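Local coordinates for protein dipicolinate synthase, B chain (Bacillus cereus, PDB 3MCU) that probably acts together with its partner subunit DpaA in oxidising dihydrodipicolinate to dipicolinate during sporulation, with NADP as the cofactor, at residues Gly156-Glu161 against Ser166-Met171. Numbering follows the deposited sequence.
Sequences GQDAPE and SMVARM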
loop_
_atom_site.group_PDB
_atom_site.type_symbol
_atom_site.label_atom_id
_atom_site.label_comp_id
_atom_site.label_asym_id
_atom_site.label_seq_id
_atom_site.Cartn_x
_atom_site.Cartn_y
_atom_site.Cartn_z
ATOM N N GLY D 156 4.363 17.311 -15.463
ATOM C CA GLY D 156 2.943 17.611 -15.395
ATOM C C GLY D 156 2.155 16.990 -16.532
ATOM O O GLY D 156 2.677 16.180 -17.288
ATOM N N GLN D 157 0.893 17.388 -16.661
ATOM C CA GLN D 157 0.061 16.948 -17.775
ATOM C C GLN D 157 0.540 17.550 -19.099
ATOM O O GLN D 157 0.730 18.757 -19.200
ATOM C CB GLN D 157 -1.391 17.325 -17.506
ATOM C CG GLN D 157 -1.938 16.667 -16.248
ATOM C CD GLN D 157 -3.396 17.000 -15.998
ATOM O OE1 GLN D 157 -3.704 17.955 -15.292
ATOM N NE2 GLN D 157 -4.300 16.209 -16.575
ATOM N N ASP D 158 0.758 16.693 -20.096
ATOM C CA ASP D 158 1.199 17.121 -21.421
ATOM C C ASP D 158 0.029 17.220 -22.396
ATOM O O ASP D 158 0.177 17.747 -23.486
ATOM C CB ASP D 158 2.224 16.145 -22.005
ATOM C CG ASP D 158 1.709 14.693 -22.060
ATOM O OD1 ASP D 158 1.978 13.994 -23.059
ATOM O OD2 ASP D 158 1.058 14.234 -21.094
ATOM N N ALA D 159 -1.119 16.685 -22.013
ATOM C CA ALA D 159 -2.278 16.649 -22.905
ATOM C C ALA D 159 -3.553 16.385 -22.113
ATOM O O ALA D 159 -4.132 15.318 -22.206
ATOM C CB ALA D 159 -2.089 15.586 -23.990
ATOM N N PRO D 160 -4.006 17.387 -21.354
ATOM C CA PRO D 160 -5.148 17.190 -20.447
ATOM C C PRO D 160 -6.474 16.779 -21.124
ATOM O O PRO D 160 -7.262 16.115 -20.459
ATOM C CB PRO D 160 -5.271 18.536 -19.706
ATOM C CG PRO D 160 -3.959 19.288 -20.014
ATOM C CD PRO D 160 -3.523 18.783 -21.362
ATOM N N GLU D 161 -6.722 17.115 -22.390
ATOM C CA GLU D 161 -7.936 16.587 -23.039
ATOM C C GLU D 161 -7.696 15.246 -23.738
ATOM O O GLU D 161 -8.480 14.303 -23.566
ATOM C CB GLU D 161 -8.572 17.591 -24.017
ATOM C CG GLU D 161 -8.480 19.054 -23.610
ATOM C CD GLU D 161 -9.022 19.345 -22.215
ATOM O OE1 GLU D 161 -9.967 18.647 -21.755
ATOM O OE2 GLU D 161 -8.492 20.290 -21.575
ATOM N N SER D 166 -2.268 11.464 -18.258
ATOM C CA SER D 166 -0.852 11.485 -18.636
ATOM C C SER D 166 -0.007 12.568 -17.940
ATOM O O SER D 166 -0.433 13.713 -17.777
ATOM C CB SER D 166 -0.693 11.579 -20.153
ATOM O OG SER D 166 0.671 11.464 -20.540
HETATM N N MSE D 167 1.194 12.184 -17.514
HETATM C CA MSE D 167 2.182 13.154 -17.063
HETATM C C MSE D 167 3.566 12.801 -17.590
HETATM O O MSE D 167 3.887 11.632 -17.778
HETATM C CB MSE D 167 2.166 13.344 -15.545
HETATM C CG MSE D 167 0.834 13.925 -15.044
HETATM SE SE MSE D 167 0.943 14.633 -13.228
HETATM C CE MSE D 167 1.432 12.972 -12.321
ATOM N N VAL D 168 4.358 13.837 -17.850
ATOM C CA VAL D 168 5.599 13.738 -18.590
ATOM C C VAL D 168 6.505 14.860 -18.101
ATOM O O VAL D 168 6.054 15.980 -17.865
ATOM C CB VAL D 168 5.364 13.932 -20.100
ATOM C CG1 VAL D 168 6.685 13.902 -20.862
ATOM C CG2 VAL D 168 4.405 12.870 -20.655
ATOM N N ALA D 169 7.777 14.548 -17.917
ATOM C CA ALA D 169 8.729 15.542 -17.462
ATOM C C ALA D 169 9.049 16.558 -18.561
ATOM O O ALA D 169 8.937 16.261 -19.746
ATOM C CB ALA D 169 10.000 14.867 -17.014
ATOM N N ARG D 170 9.439 17.753 -18.141
ATOM C CA ARG D 170 10.110 18.697 -19.022
ATOM C C ARG D 170 11.571 18.261 -19.140
ATOM O O ARG D 170 12.399 18.650 -18.316
ATOM C CB ARG D 170 10.012 20.125 -18.444
ATOM C CG ARG D 170 8.586 20.714 -18.412
ATOM C CD ARG D 170 8.555 22.112 -17.795
ATOM N NE ARG D 170 9.436 23.025 -18.524
ATOM C CZ ARG D 170 9.831 24.210 -18.072
ATOM N NH1 ARG D 170 10.647 24.938 -18.803
ATOM N NH2 ARG D 170 9.408 24.666 -16.896
HETATM N N MSE D 171 11.879 17.441 -20.145
HETATM C CA MSE D 171 13.250 16.954 -20.387
HETATM C C MSE D 171 14.330 18.036 -20.392
HETATM O O MSE D 171 15.488 17.778 -20.042
HETATM C CB MSE D 171 13.331 16.228 -21.726
HETATM C CG MSE D 171 12.695 14.874 -21.740
HETATM SE SE MSE D 171 13.687 13.584 -20.632
HETATM C CE MSE D 171 12.737 12.008 -21.229
HETATM O O HOH W 1 -2.225 14.935 -19.700
#
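Ser166 O accepts a hydrogen bond from water 1, which itself accepts from Ala159 N, and also receives a CA-H...O contact from Gln157 CA at 3.3 Å. The water thus bridges Ala159 N to Ser166 O where the two chains part beyond Gly156 and direct pairing has ended. Gly156 and Val168 form an antiparallel hydrogen-bonded pair, with Val168 N 2.9 Å from Gly156 O and Gly156 N 3.2 Å from Val168 O. Gly156 O also takes a CA-H contact from Met167 CA at 3.1 Å. A long, irregular connection joins the end of strand 150-156 to strand 167-169, which runs antiparallel to both 150-156 and 124-130 in the otherwise parallel sheet of this flavoprotein-family fold. Past the pair, Asp158 turns its carboxylate back across the gap. Its CG sits between the backbone N and carbonyl carbon (chi1 56°), which brings OD2 within 2.9 Å of Ser166 OG; the hydroxyl donates to the syn lone pair. Val168 CG2 packs over the face of the same carboxylate, 3.5 Å from Asp158 CG, while OD1 forms a salt bridge with Lys163 in the intervening loop. Gln157 lays its CG obliquely across selenomethionine Met167, CG to CG at 4.1 Å, and its extended chain carries OE1 to Val191 N of the second subunit.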